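Local atomic coordinates of Serine/threonine-protein kinase pknE (PDB entry 2H34), a protein that transfers phosphate from ATP to serine and threonine side chains of proteins, here seen as the nucleotide-free catalytic domain, and probably helps Mycobacterium tuberculosis survive in its host. Residues T70-P75 and T79-E84; D279-C284 and S288-A293; Y51-T56 and V62-M67. One frame throughout, in Å; residues are numbered along the deposited sequence.

Interaction 1: residues T70-P75 and T79-E84; sequences TLSSDP and TRMQRE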
ATOM      1  N   THR A  70     -22.391  -4.685  11.217  1.00 98.07           N
ATOM      2  CA  THR A  70     -23.222  -3.473  11.061  1.00 97.88           C
ATOM      3  C   THR A  70     -22.784  -2.382  12.050  1.00 97.69           C
ATOM      4  O   THR A  70     -23.572  -1.944  12.896  1.00 97.48           O
ATOM      5  CB  THR A  70     -24.740  -3.814  11.210  1.00 97.89           C
ATOM      6  OG1 THR A  70     -25.047  -4.969  10.421  1.00 98.02           O
ATOM      7  CG2 THR A  70     -25.606  -2.637  10.760  1.00 97.79           C
ATOM      8  N   LEU A  71     -21.519  -1.975  11.931  1.00 97.40           N
ATOM      9  CA  LEU A  71     -20.976  -0.884  12.741  1.00 97.05           C
ATOM     10  C   LEU A  71     -21.471   0.459  12.211  1.00 96.89           C
ATOM     11  O   LEU A  71     -21.654   1.415  12.974  1.00 96.88           O
ATOM     12  CB  LEU A  71     -19.440  -0.928  12.787  1.00 96.95           C
ATOM     13  CG  LEU A  71     -18.603  -0.347  11.639  1.00 96.60           C
ATOM     14  CD1 LEU A  71     -17.281   0.185  12.170  1.00 96.04           C
ATOM     15  CD2 LEU A  71     -18.377  -1.383  10.537  1.00 96.69           C
ATOM     16  N   SER A  72     -21.707   0.508  10.900  1.00 96.48           N
ATOM     17  CA  SER A  72     -22.206   1.709  10.246  1.00 96.11           C
ATOM     18  C   SER A  72     -23.733   1.761  10.194  1.00 95.80           C
ATOM     19  O   SER A  72     -24.317   2.082   9.156  1.00 95.72           O
ATOM     20  CB  SER A  72     -21.639   1.820   8.840  1.00 96.12           C
ATOM     21  OG  SER A  72     -22.378   1.006   7.949  1.00 96.34           O
ATOM     22  N   SER A  73     -24.376   1.434  11.310  1.00 95.42           N
ATOM     23  CA  SER A  73     -25.756   1.838  11.517  1.00 95.06           C
ATOM     24  C   SER A  73     -25.707   3.356  11.629  1.00 94.73           C
ATOM     25  O   SER A  73     -26.659   4.057  11.287  1.00 94.78           O
ATOM     26  CB  SER A  73     -26.316   1.214  12.794  1.00 95.15           C
ATOM     27  OG  SER A  73     -26.112  -0.188  12.803  1.00 95.29           O
ATOM     28  N   ASP A  74     -24.559   3.838  12.106  1.00 94.22           N
ATOM     29  CA  ASP A  74     -24.211   5.250  12.136  1.00 93.78           C
ATOM     30  C   ASP A  74     -23.992   5.788  10.716  1.00 93.44           C
ATOM     31  O   ASP A  74     -23.256   5.183   9.935  1.00 93.42           O
ATOM     32  CB  ASP A  74     -22.948   5.429  12.985  1.00 93.74           C
ATOM     33  CG  ASP A  74     -22.143   6.648  12.594  1.00 93.75           C
ATOM     34  OD1 ASP A  74     -22.622   7.779  12.823  1.00 93.71           O
ATOM     35  OD2 ASP A  74     -21.024   6.468  12.070  1.00 93.67           O
ATOM     36  N   PRO A  75     -24.632   6.926  10.379  1.00 93.10           N
ATOM     37  CA  PRO A  75     -24.530   7.499   9.031  1.00 92.74           C
ATOM     38  C   PRO A  75     -23.136   8.037   8.690  1.00 92.43           C
ATOM     39  O   PRO A  75     -22.814   8.191   7.508  1.00 92.50           O
ATOM     40  CB  PRO A  75     -25.553   8.646   9.049  1.00 92.80           C
ATOM     41  CG  PRO A  75     -26.392   8.427  10.272  1.00 92.83           C
ATOM     42  CD  PRO A  75     -25.502   7.739  11.249  1.00 93.01           C
ATOM     43  N   THR A  79     -21.862   6.884   5.092  1.00 89.49           N
ATOM     44  CA  THR A  79     -21.539   7.772   3.977  1.00 89.43           C
ATOM     45  C   THR A  79     -20.055   7.785   3.606  1.00 89.50           C
ATOM     46  O   THR A  79     -19.713   7.930   2.432  1.00 89.59           O
ATOM     47  CB  THR A  79     -22.017   9.213   4.234  1.00 89.40           C
ATOM     48  OG1 THR A  79     -21.448   9.687   5.458  1.00 89.27           O
ATOM     49  CG2 THR A  79     -23.545   9.278   4.312  1.00 89.08           C
ATOM     50  N   ARG A  80     -19.181   7.629   4.599  1.00 89.53           N
ATOM     51  CA  ARG A  80     -17.735   7.652   4.365  1.00 89.60           C
ATOM     52  C   ARG A  80     -17.250   6.443   3.568  1.00 89.70           C
ATOM     53  O   ARG A  80     -16.536   6.593   2.577  1.00 89.76           O
ATOM     54  CB  ARG A  80     -16.966   7.758   5.683  1.00 89.51           C
HETATM   55  N   MSE A  81     -17.648   5.247   3.996  1.00 89.79           N
HETATM   56  CA  MSE A  81     -17.196   4.016   3.353  1.00 89.94           C
HETATM   57  C   MSE A  81     -17.972   3.699   2.069  1.00 88.94           C
HETATM   58  O   MSE A  81     -17.685   2.711   1.390  1.00 88.97           O
HETATM   59  CB  MSE A  81     -17.236   2.841   4.337  1.00 90.64           C
HETATM   60  CG  MSE A  81     -18.622   2.254   4.564  1.00 94.49           C
HETATM   61 SE   MSE A  81     -18.960   1.702   6.423  1.00104.71          SE
HETATM   62  CE  MSE A  81     -20.360   0.416   6.079  1.00102.20           C
ATOM     63  N   GLN A  82     -18.957   4.528   1.744  1.00 87.84           N
ATOM     64  CA  GLN A  82     -19.600   4.444   0.440  1.00 86.89           C
ATOM     65  C   GLN A  82     -19.166   5.615  -0.425  1.00 86.20           C
ATOM     66  O   GLN A  82     -19.400   5.616  -1.631  1.00 86.16           O
ATOM     67  CB  GLN A  82     -21.126   4.366   0.557  1.00 86.96           C
ATOM     68  CG  GLN A  82     -21.836   5.684   0.859  1.00 86.97           C
ATOM     69  CD  GLN A  82     -23.204   5.491   1.520  1.00 86.90           C
ATOM     70  OE1 GLN A  82     -23.799   6.445   2.025  1.00 86.79           O
ATOM     71  NE2 GLN A  82     -23.696   4.255   1.526  1.00 86.53           N
ATOM     72  N   ARG A  83     -18.532   6.606   0.199  1.00 85.32           N
ATOM     73  CA  ARG A  83     -17.909   7.705  -0.538  1.00 84.49           C
ATOM     74  C   ARG A  83     -16.622   7.225  -1.204  1.00 83.92           C
ATOM     75  O   ARG A  83     -16.446   7.384  -2.415  1.00 83.96           O
ATOM     76  CB  ARG A  83     -17.624   8.905   0.372  1.00 84.40           C
ATOM     77  N   GLU A  84     -15.730   6.627  -0.417  1.00 82.96           N
ATOM     78  CA  GLU A  84     -14.462   6.142  -0.952  1.00 81.99           C
ATOM     79  C   GLU A  84     -14.626   4.842  -1.734  1.00 81.35           C
ATOM     80  O   GLU A  84     -13.786   4.508  -2.562  1.00 81.28           O
ATOM     81  CB  GLU A  84     -13.406   6.003   0.146  1.00 82.01           C
ATOM     82  CG  GLU A  84     -13.750   5.010   1.238  1.00 81.56           C
ATOM     83  CD  GLU A  84     -13.042   5.324   2.538  1.00 81.30           C
ATOM     84  OE1 GLU A  84     -13.164   6.469   3.029  1.00 81.34           O
ATOM     85  OE2 GLU A  84     -12.369   4.422   3.075  1.00 81.04           O
TER
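Thr-79 meets the flat carbonyl of Pro-75 with two donors near its oxygen, both somewhat tilted from the carbonyl plane. Thr-79 N gives Pro-75 O an i to i-4 bond in the first turn of helix 75-88, 2.9 Å long and nearly straight. Thr-79 OG1, also 2.9 Å from Pro-75 O, is the second donor and lies closer to that plane, 17° out of it. A chi1 of 56° turns the hydroxyl back between the backbone N and the carbonyl carbon, which brings OG1 to the same oxygen. Proline suits the first turn of a helix, where its missing N-H costs no bond; just before it, Asp-74 caps the N-H groups of Val-76 and Phe-77. Deeper in, the flexible chain of Met-81, built as selenomethionine, runs to Ser-72, with SE 3.6 Å from Ser-72 CB; the closer approach of its methyl is doubtful. Leu-109 flanks both residues, and Met-81 also touches Met-47 and Met-67. Thr-79 is a probable autophosphorylation site, unmodified here. Its hydroxyl is engaged as a donor, so phosphorylation would probably cost the helix's first turn this second bond.

Interaction 2: residues D279-C284 and S288-A293; sequences DRYVTC and SAAAHA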
ATOM      1  N   ASP A 279      10.727  19.040   0.238  1.00 74.29           N
ATOM      2  CA  ASP A 279      11.982  18.582  -0.358  1.00 74.07           C
ATOM      3  C   ASP A 279      11.884  17.237  -1.039  1.00 73.66           C
ATOM      4  O   ASP A 279      12.837  16.812  -1.680  1.00 74.06           O
ATOM      5  CB  ASP A 279      13.063  18.513   0.695  1.00 73.81           C
ATOM      6  CG  ASP A 279      13.114  19.749   1.504  1.00 75.34           C
ATOM      7  OD1 ASP A 279      12.775  20.806   0.931  1.00 76.93           O
ATOM      8  OD2 ASP A 279      13.463  19.677   2.702  1.00 77.72           O
ATOM      9  N   ARG A 280      10.750  16.563  -0.884  1.00 72.94           N
ATOM     10  CA  ARG A 280      10.613  15.201  -1.366  1.00 72.65           C
ATOM     11  C   ARG A 280      10.107  15.264  -2.784  1.00 72.54           C
ATOM     12  O   ARG A 280       9.845  16.356  -3.292  1.00 72.73           O
ATOM     13  CB  ARG A 280       9.633  14.409  -0.503  1.00 72.53           C
ATOM     14  CG  ARG A 280      10.074  14.240   0.928  1.00 72.90           C
ATOM     15  CD  ARG A 280       9.009  13.514   1.710  1.00 73.72           C
ATOM     16  NE  ARG A 280       8.978  13.913   3.114  1.00 73.18           N
ATOM     17  CZ  ARG A 280       7.857  14.068   3.814  1.00 73.45           C
ATOM     18  NH1 ARG A 280       6.682  13.874   3.227  1.00 75.15           N
ATOM     19  NH2 ARG A 280       7.904  14.418   5.091  1.00 72.21           N
ATOM     20  N   TYR A 281       9.963  14.102  -3.420  1.00 71.64           N
ATOM     21  CA  TYR A 281       9.357  14.044  -4.730  1.00 71.12           C
ATOM     22  C   TYR A 281       7.900  14.413  -4.586  1.00 70.67           C
ATOM     23  O   TYR A 281       7.295  14.150  -3.558  1.00 70.46           O
ATOM     24  CB  TYR A 281       9.492  12.658  -5.333  1.00 71.46           C
ATOM     25  CG  TYR A 281      10.918  12.158  -5.449  1.00 72.43           C
ATOM     26  CD1 TYR A 281      11.471  11.331  -4.472  1.00 73.88           C
ATOM     27  CD2 TYR A 281      11.705  12.490  -6.548  1.00 72.96           C
ATOM     28  CE1 TYR A 281      12.777  10.865  -4.582  1.00 74.28           C
ATOM     29  CE2 TYR A 281      13.003  12.026  -6.667  1.00 73.44           C
ATOM     30  CZ  TYR A 281      13.532  11.223  -5.684  1.00 74.01           C
ATOM     31  OH  TYR A 281      14.811  10.758  -5.806  1.00 74.71           O
ATOM     32  N   VAL A 282       7.359  15.058  -5.611  1.00 70.68           N
ATOM     33  CA  VAL A 282       5.976  15.525  -5.603  1.00 70.55           C
ATOM     34  C   VAL A 282       5.014  14.380  -5.931  1.00 70.55           C
ATOM     35  O   VAL A 282       3.866  14.367  -5.473  1.00 70.19           O
ATOM     36  CB  VAL A 282       5.811  16.714  -6.573  1.00 70.33           C
ATOM     37  CG1 VAL A 282       4.342  17.088  -6.772  1.00 69.70           C
ATOM     38  CG2 VAL A 282       6.571  17.897  -6.019  1.00 71.28           C
ATOM     39  N   THR A 283       5.504  13.427  -6.722  1.00 70.58           N
ATOM     40  CA  THR A 283       4.766  12.210  -7.023  1.00 70.84           C
ATOM     41  C   THR A 283       5.553  10.916  -6.780  1.00 71.18           C
ATOM     42  O   THR A 283       6.788  10.895  -6.748  1.00 71.04           O
ATOM     43  CB  THR A 283       4.290  12.171  -8.486  1.00 70.72           C
ATOM     44  OG1 THR A 283       5.420  12.003  -9.345  1.00 70.32           O
ATOM     45  CG2 THR A 283       3.524  13.429  -8.844  1.00 70.35           C
ATOM     46  N   CYS A 284       4.805   9.829  -6.649  1.00 71.43           N
ATOM     47  CA  CYS A 284       5.380   8.512  -6.636  1.00 71.86           C
ATOM     48  C   CYS A 284       5.972   8.211  -7.993  1.00 72.02           C
ATOM     49  O   CYS A 284       6.921   7.422  -8.105  1.00 72.18           O
ATOM     50  CB  CYS A 284       4.304   7.491  -6.305  1.00 72.06           C
ATOM     51  SG  CYS A 284       3.953   7.406  -4.560  1.00 73.22           S
ATOM     52  N   SER A 288       9.553   6.844  -8.579  1.00 72.74           N
ATOM     53  CA  SER A 288       9.801   5.710  -9.462  1.00 72.26           C
ATOM     54  C   SER A 288      10.860   6.082 -10.467  1.00 71.80           C
ATOM     55  O   SER A 288      11.836   5.359 -10.628  1.00 72.16           O
ATOM     56  CB  SER A 288       8.525   5.277 -10.199  1.00 72.54           C
ATOM     57  OG  SER A 288       7.771   4.353  -9.438  1.00 72.41           O
ATOM     58  N   ALA A 289      10.676   7.223 -11.126  1.00 71.12           N
ATOM     59  CA  ALA A 289      11.557   7.592 -12.220  1.00 70.56           C
ATOM     60  C   ALA A 289      12.987   7.644 -11.703  1.00 70.60           C
ATOM     61  O   ALA A 289      13.886   7.021 -12.281  1.00 70.78           O
ATOM     62  CB  ALA A 289      11.131   8.912 -12.852  1.00 69.96           C
ATOM     63  N   ALA A 290      13.175   8.342 -10.583  1.00 70.23           N
ATOM     64  CA  ALA A 290      14.487   8.489  -9.971  1.00 70.11           C
ATOM     65  C   ALA A 290      15.060   7.135  -9.596  1.00 70.10           C
ATOM     66  O   ALA A 290      16.225   6.861  -9.826  1.00 70.03           O
ATOM     67  CB  ALA A 290      14.398   9.385  -8.747  1.00 70.11           C
ATOM     68  N   ALA A 291      14.217   6.288  -9.019  1.00 70.64           N
ATOM     69  CA  ALA A 291      14.616   4.957  -8.582  1.00 70.99           C
ATOM     70  C   ALA A 291      15.142   4.150  -9.759  1.00 71.43           C
ATOM     71  O   ALA A 291      16.230   3.562  -9.701  1.00 71.42           O
ATOM     72  CB  ALA A 291      13.436   4.261  -7.950  1.00 70.82           C
ATOM     73  N   HIS A 292      14.350   4.143 -10.827  1.00 71.85           N
ATOM     74  CA  HIS A 292      14.705   3.503 -12.077  1.00 72.35           C
ATOM     75  C   HIS A 292      16.057   3.993 -12.589  1.00 72.72           C
ATOM     76  O   HIS A 292      16.957   3.202 -12.875  1.00 72.54           O
ATOM     77  CB  HIS A 292      13.617   3.791 -13.107  1.00 72.37           C
ATOM     78  CG  HIS A 292      13.847   3.130 -14.427  1.00 72.75           C
ATOM     79  ND1 HIS A 292      13.806   1.761 -14.594  1.00 73.08           N
ATOM     80  CD2 HIS A 292      14.115   3.649 -15.647  1.00 72.81           C
ATOM     81  CE1 HIS A 292      14.036   1.465 -15.858  1.00 72.67           C
ATOM     82  NE2 HIS A 292      14.230   2.593 -16.518  1.00 73.94           N
ATOM     83  N   ALA A 293      16.186   5.311 -12.679  1.00 73.31           N
ATOM     84  CA  ALA A 293      17.393   5.949 -13.172  1.00 73.86           C
ATOM     85  C   ALA A 293      18.613   5.641 -12.299  1.00 74.26           C
ATOM     86  O   ALA A 293      19.756   5.844 -12.733  1.00 74.55           O
ATOM     87  CB  ALA A 293      17.178   7.460 -13.284  1.00 73.85           C
TER
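Cys-284 and Ser-288 meet through their backbones: Ser-288 N donates to Cys-284 O at 2.7 Å in a nearly straight bond, one of those in the first turn of helix 284-293. Cys-284 has the larger share of surface buried here, but its contribution is the main chain, because its CB leaves the backbone away from segment 288-293 and comes no nearer to it than 5.6 Å, at Ser-288 OG. The thiol, small and apolar enough for an interior place, packs instead on Leu-147, Ile-218 and Leu-221 of helices 133-152 and 217-230, while Asp-148 takes the backbone N of Cys-284 and Thr-283 caps the helix start through Asp-286 N.

The second meeting is between Tyr-281 and Ala-290. The methyl of Ala-290 approaches the outer end of the phenol obliquely, with CB 3.6 Å from Tyr-281 CE2 and 3.7 Å from Tyr-281 CZ. A chi1 of -57° sets the ring beside its own backbone N and directs it across to the helix. Alanine fits because a lone methyl lets the broad ring come close to the helix. Val-268 of helix 264-272 touches both partners, joining the three elements in one apolar patch.

Next to the tyrosine, Arg-280 forms a salt bridge with Glu-205, which follows Ala-203 and Pro-204; that pairing of the APE glutamate with a buried arginine in the loop before the last helix of the C-terminal lobe is a hallmark of the protein kinase fold.

Interaction 3: residues Y51-T56 and V62-M67; sequences YEAEDT and VALKLM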
ATOM      1  N   TYR A  51     -13.781 -11.692   2.808  1.00 93.79           N
ATOM      2  CA  TYR A  51     -13.860 -13.122   2.559  1.00 93.11           C
ATOM      3  C   TYR A  51     -13.696 -13.342   1.065  1.00 92.64           C
ATOM      4  O   TYR A  51     -14.044 -12.467   0.269  1.00 92.46           O
ATOM      5  CB  TYR A  51     -15.230 -13.671   2.970  1.00 93.03           C
ATOM      6  CG  TYR A  51     -15.526 -13.711   4.454  1.00 93.03           C
ATOM      7  CD1 TYR A  51     -14.878 -14.617   5.298  1.00 92.94           C
ATOM      8  CD2 TYR A  51     -16.502 -12.881   5.007  1.00 92.98           C
ATOM      9  CE1 TYR A  51     -15.172 -14.668   6.664  1.00 92.54           C
ATOM     10  CE2 TYR A  51     -16.805 -12.928   6.366  1.00 92.55           C
ATOM     11  CZ  TYR A  51     -16.137 -13.819   7.186  1.00 92.31           C
ATOM     12  OH  TYR A  51     -16.437 -13.856   8.525  1.00 91.98           O
ATOM     13  N   GLU A  52     -13.171 -14.505   0.684  1.00 92.17           N
ATOM     14  CA  GLU A  52     -13.330 -15.008  -0.680  1.00 91.89           C
ATOM     15  C   GLU A  52     -14.769 -15.479  -0.807  1.00 91.63           C
ATOM     16  O   GLU A  52     -15.340 -15.977   0.166  1.00 91.80           O
ATOM     17  CB  GLU A  52     -12.376 -16.170  -0.958  1.00 91.97           C
ATOM     18  CG  GLU A  52     -10.907 -15.770  -1.059  1.00 92.98           C
ATOM     19  CD  GLU A  52      -9.939 -16.902  -0.708  1.00 94.84           C
ATOM     20  OE1 GLU A  52     -10.370 -17.919  -0.113  1.00 96.25           O
ATOM     21  OE2 GLU A  52      -8.731 -16.764  -1.009  1.00 94.76           O
ATOM     22  N   ALA A  53     -15.364 -15.318  -1.986  1.00 91.19           N
ATOM     23  CA  ALA A  53     -16.793 -15.589  -2.151  1.00 90.79           C
ATOM     24  C   ALA A  53     -17.178 -15.962  -3.576  1.00 90.64           C
ATOM     25  O   ALA A  53     -16.656 -15.393  -4.529  1.00 90.86           O
ATOM     26  CB  ALA A  53     -17.605 -14.393  -1.685  1.00 90.68           C
ATOM     27  N   GLU A  54     -18.103 -16.908  -3.719  1.00 90.50           N
ATOM     28  CA  GLU A  54     -18.595 -17.285  -5.042  1.00 90.35           C
ATOM     29  C   GLU A  54     -19.839 -16.507  -5.426  1.00 90.40           C
ATOM     30  O   GLU A  54     -20.900 -16.686  -4.823  1.00 90.61           O
ATOM     31  CB  GLU A  54     -18.911 -18.776  -5.127  1.00 90.26           C
ATOM     32  CG  GLU A  54     -19.150 -19.225  -6.568  1.00 89.91           C
ATOM     33  CD  GLU A  54     -20.223 -20.284  -6.710  1.00 89.12           C
ATOM     34  OE1 GLU A  54     -20.202 -21.274  -5.944  1.00 87.68           O
ATOM     35  OE2 GLU A  54     -21.078 -20.125  -7.610  1.00 88.97           O
ATOM     36  N   ASP A  55     -19.709 -15.658  -6.442  1.00 90.22           N
ATOM     37  CA  ASP A  55     -20.858 -14.989  -7.027  1.00 89.96           C
ATOM     38  C   ASP A  55     -21.607 -16.010  -7.865  1.00 89.85           C
ATOM     39  O   ASP A  55     -21.119 -16.429  -8.913  1.00 89.93           O
ATOM     40  CB  ASP A  55     -20.398 -13.826  -7.900  1.00 90.04           C
ATOM     41  CG  ASP A  55     -21.553 -12.982  -8.420  1.00 90.17           C
ATOM     42  OD1 ASP A  55     -22.601 -13.542  -8.815  1.00 90.25           O
ATOM     43  OD2 ASP A  55     -21.401 -11.745  -8.450  1.00 90.04           O
ATOM     44  N   THR A  56     -22.787 -16.404  -7.395  1.00 89.69           N
ATOM     45  CA  THR A  56     -23.555 -17.503  -7.997  1.00 89.56           C
ATOM     46  C   THR A  56     -24.368 -17.078  -9.222  1.00 89.48           C
ATOM     47  O   THR A  56     -24.701 -17.904 -10.072  1.00 89.44           O
ATOM     48  CB  THR A  56     -24.495 -18.159  -6.968  1.00 89.51           C
ATOM     49  OG1 THR A  56     -25.326 -17.155  -6.380  1.00 89.69           O
ATOM     50  CG2 THR A  56     -23.698 -18.854  -5.874  1.00 89.06           C
ATOM     51  N   VAL A  62     -14.989 -14.200  -6.383  1.00 86.73           N
ATOM     52  CA  VAL A  62     -14.598 -12.816  -6.159  1.00 86.69           C
ATOM     53  C   VAL A  62     -14.160 -12.590  -4.718  1.00 86.81           C
ATOM     54  O   VAL A  62     -14.427 -13.414  -3.845  1.00 86.69           O
ATOM     55  CB  VAL A  62     -15.740 -11.828  -6.545  1.00 86.59           C
ATOM     56  CG1 VAL A  62     -16.069 -11.942  -8.025  1.00 86.50           C
ATOM     57  CG2 VAL A  62     -16.988 -12.076  -5.712  1.00 86.39           C
ATOM     58  N   ALA A  63     -13.469 -11.480  -4.481  1.00 87.17           N
ATOM     59  CA  ALA A  63     -13.162 -11.046  -3.127  1.00 87.54           C
ATOM     60  C   ALA A  63     -14.287 -10.136  -2.653  1.00 87.75           C
ATOM     61  O   ALA A  63     -14.717  -9.244  -3.381  1.00 87.91           O
ATOM     62  CB  ALA A  63     -11.827 -10.323  -3.088  1.00 87.57           C
ATOM     63  N   LEU A  64     -14.784 -10.380  -1.448  1.00 88.09           N
ATOM     64  CA  LEU A  64     -15.887  -9.593  -0.930  1.00 88.46           C
ATOM     65  C   LEU A  64     -15.592  -9.056   0.459  1.00 88.73           C
ATOM     66  O   LEU A  64     -15.355  -9.822   1.394  1.00 88.67           O
ATOM     67  CB  LEU A  64     -17.179 -10.411  -0.934  1.00 88.44           C
ATOM     68  CG  LEU A  64     -18.434  -9.758  -0.339  1.00 88.85           C
ATOM     69  CD1 LEU A  64     -18.827  -8.490  -1.082  1.00 89.20           C
ATOM     70  CD2 LEU A  64     -19.593 -10.743  -0.329  1.00 89.11           C
ATOM     71  N   LYS A  65     -15.603  -7.732   0.575  1.00 89.21           N
ATOM     72  CA  LYS A  65     -15.407  -7.072   1.852  1.00 89.88           C
ATOM     73  C   LYS A  65     -16.755  -6.804   2.487  1.00 90.46           C
ATOM     74  O   LYS A  65     -17.640  -6.232   1.851  1.00 90.51           O
ATOM     75  CB  LYS A  65     -14.649  -5.758   1.668  1.00 89.81           C
ATOM     76  CG  LYS A  65     -14.503  -4.941   2.950  1.00 89.82           C
ATOM     77  CD  LYS A  65     -13.919  -3.560   2.693  1.00 89.58           C
ATOM     78  CE  LYS A  65     -12.403  -3.596   2.657  1.00 89.80           C
ATOM     79  NZ  LYS A  65     -11.858  -2.356   2.041  1.00 90.39           N
ATOM     80  N   LEU A  66     -16.904  -7.226   3.744  1.00 91.34           N
ATOM     81  CA  LEU A  66     -18.121  -6.982   4.523  1.00 92.06           C
ATOM     82  C   LEU A  66     -17.816  -6.137   5.743  1.00 92.68           C
ATOM     83  O   LEU A  66     -17.038  -6.544   6.609  1.00 92.70           O
ATOM     84  CB  LEU A  66     -18.746  -8.297   4.976  1.00 91.91           C
ATOM     85  CG  LEU A  66     -19.357  -9.196   3.908  1.00 92.10           C
ATOM     86  CD1 LEU A  66     -19.684 -10.550   4.512  1.00 92.22           C
ATOM     87  CD2 LEU A  66     -20.598  -8.552   3.308  1.00 92.37           C
HETATM   88  N   MSE A  67     -18.439  -4.963   5.812  1.00 93.54           N
HETATM   89  CA  MSE A  67     -18.205  -4.039   6.923  1.00 94.59           C
HETATM   90  C   MSE A  67     -18.893  -4.591   8.186  1.00 94.52           C
HETATM   91  O   MSE A  67     -20.180  -4.578   8.200  1.00 94.60           O
HETATM   92  CB  MSE A  67     -18.733  -2.645   6.589  1.00 95.04           C
HETATM   93  CG  MSE A  67     -18.746  -2.296   5.092  1.00 97.78           C
HETATM   94 SE   MSE A  67     -16.992  -2.063   4.229  1.00104.58          SE
HETATM   95  CE  MSE A  67     -17.526  -0.890   2.711  1.00102.22           C
TER
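Backbone hydrogen bonds carry most of this contact, pairing Tyr-51 with Leu-64 and Ala-53 with Val-62 in antiparallel, hydrogen-bonded fashion. Each pair exchanges two bonds: Tyr-51 N to Leu-64 O and Leu-64 N to Tyr-51 O are both 2.8 Å, as are Ala-53 N to Val-62 O and Val-62 N to Ala-53 O. Three are close to straight, but the bond from Ala-53 N is bent to 142° at the hydrogen. Between them lies the non-hydrogen-bonded pair Glu-52 and Ala-63. Strand segments 51-55 and 62-66 run at 120° to each other, so the hairpin is strongly twisted.

Apolar contacts gather on the face that carries Tyr-51, Ala-53, Val-62 and Leu-64. Ala-53 CB lies 4.1 Å from Leu-64 CB, its small methyl leaving room for the larger leucine alongside. Leu-66 CD1 comes to the edge of the Tyr-51 ring, near its plane and 4.0 Å from CD2 of Tyr-51, and the two side chains cross at about a right angle. With chi1 -70°, the ring is swung beside its own backbone N.

Among the polar ends, Asp-55 accepts from Arg-58 N in the connecting turn, and Lys-65, predicted to bind ATP, forms a salt bridge with Asp-177. Ala-63 and Lys-65 fit the AxK motif of protein kinases.

In the five-stranded antiparallel sheet of the N-terminal lobe, strand 49-55 runs beside strand 36-44, and strand 60-66 beside strand 108-114. The chain then runs on to helix 75-88, which touches the end of segment 62-67.

Overall arrangement
Interactions 1 and 3 share the N-terminal lobe, while interaction 2 lies in the C-terminal lobe, across the chain's centre, with nearest atoms about 18 and 20 Å from them. Interaction 3 is buried, a paired stretch of sheet; the others are partly buried helix starts, each with an i to i-4 bond, to which interaction 1 adds a hydroxyl and interaction 2 an aromatic ring. Met-81 packs on Met-67, joining helix 75-88 to the end of segment 62-67, just past strand 60-66. In active kinases the strand's lysine pairs with a glutamate of this helix, probably Glu-84; here Lys-65 NZ lies 6.9 Å from Glu-84 OE2, so the pair is not formed, consistent with an inactive-like apo state.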